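Local coordinates for high-potential iron-sulfur protein (Rhodoferax fermentans, PDB 1HLQ) that carries electrons at high redox potential through a single [4Fe-4S] cluster, serving photosynthetic and anaerobic electron transport in purple bacteria, at residues A42-K47 / K60-K65; K13-V18 / C54-G59. One frame throughout, in Å; residues are numbered along the deposited sequence.

Starting from the N terminus, the chain runs into helix 10-14, whose last residues open the segment 13-18, the first half of contact 2. After the segment 42-47 and strand 51-52 it reaches 54-59, which closes contact 2 as a loop with 35 residues between its ends. Residues 60-65 follow at once and turn back on 42-47, closing contact 1 over only 12 intervening residues. The two loops cross, since their segments alternate along the chain. Contact 2 joins the end of helix 10-14 to the turn after strand 51-52; contact 1 joins the loop before that strand to strand 62-63 and the residue after it. Both border the iron-sulfur cluster and touch each other through Val62 CG1 and Phe57 CD1.

Contact 1: residues A42-K47 / K60-K65; sequences ALYQGK and KEVVAK. With SF4 (iron/sulfur cluster), chain G.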
loop_
_atom_site.group_PDB
_atom_site.type_symbol
_atom_site.label_atom_id
_atom_site.label_comp_id
_atom_site.label_asym_id
_atom_site.label_seq_id
_atom_site.Cartn_x
_atom_site.Cartn_y
_atom_site.Cartn_z
ATOM N N ALA A 42 -10.900 -7.978 -5.123
ATOM C CA ALA A 42 -10.385 -9.081 -4.317
ATOM C C ALA A 42 -9.802 -8.631 -2.993
ATOM O O ALA A 42 -9.644 -9.420 -2.050
ATOM C CB ALA A 42 -9.344 -9.851 -5.119
ATOM N N LEU A 43 -9.420 -7.365 -2.854
ATOM C CA LEU A 43 -8.809 -6.845 -1.642
ATOM C C LEU A 43 -9.814 -6.341 -0.623
ATOM O O LEU A 43 -9.466 -6.274 0.570
ATOM C CB LEU A 43 -7.775 -5.765 -1.983
ATOM C CG LEU A 43 -6.646 -6.226 -2.917
ATOM C CD1 LEU A 43 -5.671 -5.097 -3.192
ATOM C CD2 LEU A 43 -5.918 -7.443 -2.370
ATOM N N TYR A 44 -11.028 -6.021 -1.031
ATOM C CA TYR A 44 -12.032 -5.477 -0.115
ATOM C C TYR A 44 -12.366 -6.478 0.985
ATOM O O TYR A 44 -12.625 -7.651 0.697
ATOM C CB TYR A 44 -13.279 -5.068 -0.864
ATOM C CG TYR A 44 -14.380 -4.409 -0.066
ATOM C CD1 TYR A 44 -15.656 -4.948 -0.040
ATOM C CD2 TYR A 44 -14.156 -3.218 0.625
ATOM C CE1 TYR A 44 -16.669 -4.326 0.668
ATOM C CE2 TYR A 44 -15.166 -2.597 1.326
ATOM C CZ TYR A 44 -16.428 -3.153 1.345
ATOM O OH TYR A 44 -17.451 -2.556 2.037
ATOM N N GLN A 45 -12.441 -5.987 2.228
ATOM C CA GLN A 45 -12.732 -6.899 3.340
ATOM C C GLN A 45 -14.113 -6.721 3.930
ATOM O O GLN A 45 -14.513 -7.476 4.836
ATOM C CB GLN A 45 -11.674 -6.695 4.438
ATOM C CG GLN A 45 -10.244 -6.817 3.985
ATOM C CD GLN A 45 -9.151 -6.654 5.008
ATOM O OE1 GLN A 45 -7.976 -6.969 4.750
ATOM N NE2 GLN A 45 -9.466 -6.179 6.213
ATOM N N GLY A 46 -14.921 -5.811 3.409
ATOM C CA GLY A 46 -16.240 -5.542 3.924
ATOM C C GLY A 46 -17.399 -6.417 3.516
ATOM O O GLY A 46 -18.546 -6.158 3.917
ATOM N N LYS A 47 -17.151 -7.411 2.674
ATOM C CA LYS A 47 -18.183 -8.297 2.154
ATOM C C LYS A 47 -19.339 -7.547 1.516
ATOM O O LYS A 47 -19.138 -6.800 0.554
ATOM C CB LYS A 47 -18.661 -9.265 3.241
ATOM C CG LYS A 47 -17.580 -10.235 3.679
ATOM C CD LYS A 47 -18.066 -11.140 4.807
ATOM C CE LYS A 47 -16.885 -11.827 5.472
ATOM N NZ LYS A 47 -17.352 -12.774 6.534
ATOM N N LYS A 60 -8.521 3.135 8.424
ATOM C CA LYS A 60 -9.708 3.700 7.798
ATOM C C LYS A 60 -10.539 2.637 7.098
ATOM O O LYS A 60 -10.293 1.444 7.205
ATOM C CB LYS A 60 -9.259 4.784 6.816
ATOM C CG LYS A 60 -8.510 5.949 7.413
ATOM C CD LYS A 60 -8.478 7.232 6.641
ATOM C CE LYS A 60 -7.649 8.305 7.328
ATOM N NZ LYS A 60 -7.832 9.654 6.737
ATOM N N GLU A 61 -11.616 3.094 6.469
ATOM C CA GLU A 61 -12.487 2.231 5.690
ATOM C C GLU A 61 -12.721 2.907 4.337
ATOM O O GLU A 61 -12.618 4.125 4.214
ATOM C CB GLU A 61 -13.833 1.964 6.374
ATOM C CG GLU A 61 -13.667 0.996 7.542
ATOM C CD GLU A 61 -14.919 0.579 8.255
ATOM O OE1 GLU A 61 -14.812 -0.362 9.069
ATOM O OE2 GLU A 61 -15.984 1.177 8.054
ATOM N N VAL A 62 -12.981 2.059 3.338
ATOM C CA VAL A 62 -13.312 2.554 2.005
ATOM C C VAL A 62 -14.806 2.356 1.762
ATOM O O VAL A 62 -15.437 1.552 2.457
ATOM C CB VAL A 62 -12.502 1.847 0.902
ATOM C CG1 VAL A 62 -11.015 2.185 1.046
ATOM C CG2 VAL A 62 -12.717 0.337 0.892
ATOM N N VAL A 63 -15.365 3.077 0.813
ATOM C CA VAL A 63 -16.783 2.951 0.461
ATOM C C VAL A 63 -16.893 1.842 -0.574
ATOM O O VAL A 63 -16.138 1.817 -1.563
ATOM C CB VAL A 63 -17.331 4.280 -0.062
ATOM C CG1 VAL A 63 -18.774 4.163 -0.530
ATOM C CG2 VAL A 63 -17.246 5.305 1.067
ATOM N N ALA A 64 -17.858 0.930 -0.423
ATOM C CA ALA A 64 -18.006 -0.232 -1.285
ATOM C C ALA A 64 -18.240 0.105 -2.748
ATOM O O ALA A 64 -17.821 -0.638 -3.660
ATOM C CB ALA A 64 -19.106 -1.118 -0.739
ATOM N N LYS A 65 -18.853 1.240 -2.991
ATOM C CA LYS A 65 -19.140 1.841 -4.268
ATOM C C LYS A 65 -17.905 2.465 -4.905
ATOM O O LYS A 65 -17.936 2.928 -6.045
ATOM C CB LYS A 65 -20.080 3.059 -4.072
ATOM C CG LYS A 65 -21.539 2.756 -3.876
ATOM C CD LYS A 65 -22.361 4.013 -3.642
ATOM C CE LYS A 65 -22.277 4.989 -4.799
ATOM N NZ LYS A 65 -23.444 5.912 -4.769
HETATM FE FE1 SF4 G . -11.254 -0.465 -3.206
HETATM FE FE2 SF4 G . -9.769 -2.615 -4.045
HETATM FE FE3 SF4 G . -9.062 -1.238 -1.828
HETATM FE FE4 SF4 G . -8.805 -0.105 -4.268
HETATM S S1 SF4 G . -7.675 -1.984 -3.553
HETATM S S2 SF4 G . -9.712 0.939 -2.388
HETATM S S3 SF4 G . -10.622 -0.946 -5.405
HETATM S S4 SF4 G . -10.990 -2.435 -2.031
#
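Tyr44 reaches across to Val62 and Ala64, meeting the first with the CD2-CE2 side of its ring and the second with its CZ-OH end. Val62 CG2 sits at the ring edge, close to its plane, 3.8 Å from Tyr44 CD2 and about as far from CE2; the two side chains run past each other in opposite directions. Farther out, Ala64 CB approaches obliquely and lies 3.5 Å from Tyr44 OH, with CZ a little more distant. No hydrogen bond joins the segments, and the contact is apolar packing beside the cluster.

The same residues form part of the pocket of the iron-sulfur cluster. Tyr44 CB lies 3.7 Å from sulfur S4, and Val62 divides its branches: CG2 takes the tyrosine while CG1 faces S2 at 3.9 Å. Leu43 adds its CD1, 3.7 Å from S1. This hydrocarbon lining round the inorganic sulfurs is characteristic of the HiPIP pocket.

The tyrosine is placed by its own segment. A chi1 of -176°, which sets CG opposite the backbone N, sends the ring toward 60-65, and the chain then folds back over one face, putting Gly46 N 3.4 Å from the ring plane, over its centre. Lys47 O lies in plane at the edge. The hydroxyl is anchored by a hydrogen bond to Ala49 O, which should restrain the ring's position.

Val62 belongs to strand 62-63, which pairs antiparallel with strand 51-52 through a backbone bond to Gly52; the irregular segment 42-47 is tied nearby by a backbone hydrogen bond between Gln45 and Ala53, just beyond that two-stranded sheet.

Contact 2: residues K13-V18 / C54-G59; sequences KSLGYV and CPLFAG. With SF4 (iron/sulfur cluster), chain G.
Leu15 meets both Leu56 and Phe57, and Tyr17 meets Phe57, where a Schellman motif ends helix 10-14 and a type I turn, Cys54 to Phe57, carries a cysteine ligand of the cluster. Gly16, with its positive phi, is the C-prime residue of that helix end, and the chain leaves it with Tyr17 pointing toward the turn.

From CB the Phe57 side chain leads to a ring whose one side passes the cluster: CD1 is 4.0 Å from sulfur S2, and CE1 comes nearer. At the tip, CZ touches two residues, lying 3.8 Å from Leu15 CD1 and 4.1 Å from Tyr17 CB. Its chi1 of -68°, CG anti to the carbonyl carbon, sends the ring across to them. The Tyr17 ring stands obliquely to it, planes at 53°, and holds its own CD1 3.8 Å from S2, so both aromatics border the same sulfur. Tyr17 OH is hydrogen-bonded to Val63 N, which ties this ring to strand 62-63.

Leu15 CD1 also touches Leu56 CD1, the two side chains crossing at about a right angle, and Leu56 CD1 in turn packs on sulfur S1. Leu56 and Leu15 both also pack on a second subunit, against its Leu43 and Ala72 respectively.

Cys54 SG binds an iron, FE3, at 2.3 Å and accepts a nearly straight hydrogen bond from Leu56 N, 3.5 Å long and 162° at the hydrogen.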
loop_
_atom_site.group_PDB
_atom_site.type_symbol
_atom_site.label_atom_id
_atom_site.label_comp_id
_atom_site.label_asym_id
_atom_site.label_seq_id
_atom_site.Cartn_x
_atom_site.Cartn_y
_atom_site.Cartn_z
ATOM N N LYS A 13 -4.678 9.651 -3.041
ATOM C CA LYS A 13 -4.304 10.350 -4.260
ATOM C C LYS A 13 -3.315 9.521 -5.091
ATOM O O LYS A 13 -3.386 9.440 -6.322
ATOM C CB LYS A 13 -3.703 11.730 -3.991
ATOM C CG LYS A 13 -4.706 12.746 -3.455
ATOM C CD LYS A 13 -4.026 14.113 -3.376
ATOM C CE LYS A 13 -4.999 15.220 -3.030
ATOM N NZ LYS A 13 -4.295 16.476 -2.642
ATOM N N SER A 14 -2.393 8.827 -4.433
ATOM C CA SER A 14 -1.413 7.993 -5.134
ATOM C C SER A 14 -2.084 6.877 -5.927
ATOM O O SER A 14 -1.525 6.452 -6.944
ATOM C CB SER A 14 -0.428 7.440 -4.106
ATOM O OG SER A 14 0.653 6.775 -4.740
ATOM N N LEU A 15 -3.229 6.395 -5.464
ATOM C CA LEU A 15 -3.948 5.318 -6.116
ATOM C C LEU A 15 -5.189 5.772 -6.866
ATOM O O LEU A 15 -5.999 4.953 -7.320
ATOM C CB LEU A 15 -4.348 4.262 -5.076
ATOM C CG LEU A 15 -3.193 3.467 -4.458
ATOM C CD1 LEU A 15 -3.631 2.689 -3.242
ATOM C CD2 LEU A 15 -2.614 2.521 -5.506
ATOM N N GLY A 16 -5.397 7.080 -7.003
ATOM C CA GLY A 16 -6.586 7.601 -7.670
ATOM C C GLY A 16 -7.873 7.152 -7.002
ATOM O O GLY A 16 -8.897 6.964 -7.659
ATOM N N TYR A 17 -7.858 6.944 -5.679
ATOM C CA TYR A 17 -9.052 6.474 -4.999
ATOM C C TYR A 17 -10.194 7.482 -5.071
ATOM O O TYR A 17 -10.026 8.677 -4.851
ATOM C CB TYR A 17 -8.748 6.216 -3.510
ATOM C CG TYR A 17 -9.988 5.888 -2.704
ATOM C CD1 TYR A 17 -10.524 4.615 -2.638
ATOM C CD2 TYR A 17 -10.623 6.887 -1.966
ATOM C CE1 TYR A 17 -11.689 4.361 -1.934
ATOM C CE2 TYR A 17 -11.779 6.652 -1.249
ATOM C CZ TYR A 17 -12.292 5.373 -1.210
ATOM O OH TYR A 17 -13.438 5.095 -0.495
ATOM N N VAL A 18 -11.378 6.937 -5.341
ATOM C CA VAL A 18 -12.605 7.727 -5.313
ATOM C C VAL A 18 -13.607 6.935 -4.481
ATOM O O VAL A 18 -13.667 5.707 -4.529
ATOM C CB VAL A 18 -13.195 8.073 -6.686
ATOM C CG1 VAL A 18 -12.392 9.173 -7.369
ATOM C CG2 VAL A 18 -13.305 6.834 -7.545
ATOM N N CYS A 54 -9.809 -2.048 3.660
ATOM C CA CYS A 54 -8.962 -2.377 2.512
ATOM C C CYS A 54 -7.534 -2.408 3.025
ATOM O O CYS A 54 -7.094 -1.474 3.706
ATOM C CB CYS A 54 -9.127 -1.347 1.400
ATOM S SG CYS A 54 -7.864 -1.552 0.117
ATOM N N PRO A 55 -6.729 -3.401 2.663
ATOM C CA PRO A 55 -5.359 -3.500 3.145
ATOM C C PRO A 55 -4.468 -2.354 2.769
ATOM O O PRO A 55 -3.426 -2.098 3.391
ATOM C CB PRO A 55 -4.866 -4.839 2.602
ATOM C CG PRO A 55 -5.743 -5.100 1.426
ATOM C CD PRO A 55 -7.105 -4.562 1.824
ATOM N N LEU A 56 -4.786 -1.576 1.728
ATOM C CA LEU A 56 -3.999 -0.468 1.273
ATOM C C LEU A 56 -4.265 0.803 2.071
ATOM O O LEU A 56 -3.575 1.773 1.805
ATOM C CB LEU A 56 -4.246 -0.185 -0.225
ATOM C CG LEU A 56 -3.982 -1.432 -1.096
ATOM C CD1 LEU A 56 -4.249 -1.122 -2.562
ATOM C CD2 LEU A 56 -2.573 -1.965 -0.904
ATOM N N PHE A 57 -5.324 0.784 2.888
ATOM C CA PHE A 57 -5.730 1.983 3.625
ATOM C C PHE A 57 -5.871 1.726 5.118
ATOM O O PHE A 57 -6.933 1.504 5.688
ATOM C CB PHE A 57 -7.062 2.505 3.030
ATOM C CG PHE A 57 -6.869 3.026 1.629
ATOM C CD1 PHE A 57 -7.231 2.255 0.520
ATOM C CD2 PHE A 57 -6.291 4.261 1.402
ATOM C CE1 PHE A 57 -6.990 2.740 -0.751
ATOM C CE2 PHE A 57 -6.070 4.767 0.140
ATOM C CZ PHE A 57 -6.427 3.976 -0.959
ATOM N N ALA A 58 -4.739 1.775 5.819
ATOM C CA ALA A 58 -4.671 1.541 7.249
ATOM C C ALA A 58 -5.426 2.589 8.059
ATOM O O ALA A 58 -5.445 3.764 7.739
ATOM C CB ALA A 58 -3.211 1.539 7.707
ATOM N N GLY A 59 -6.099 2.102 9.083
ATOM C CA GLY A 59 -6.812 2.869 10.075
ATOM C C GLY A 59 -8.144 3.441 9.662
ATOM O O GLY A 59 -8.829 4.115 10.411
HETATM FE FE1 SF4 G . -11.254 -0.465 -3.206
HETATM FE FE2 SF4 G . -9.769 -2.615 -4.045
HETATM FE FE3 SF4 G . -9.062 -1.238 -1.828
HETATM FE FE4 SF4 G . -8.805 -0.105 -4.268
HETATM S S1 SF4 G . -7.675 -1.984 -3.553
HETATM S S2 SF4 G . -9.712 0.939 -2.388
HETATM S S3 SF4 G . -10.622 -0.946 -5.405
HETATM S S4 SF4 G . -10.990 -2.435 -2.031
#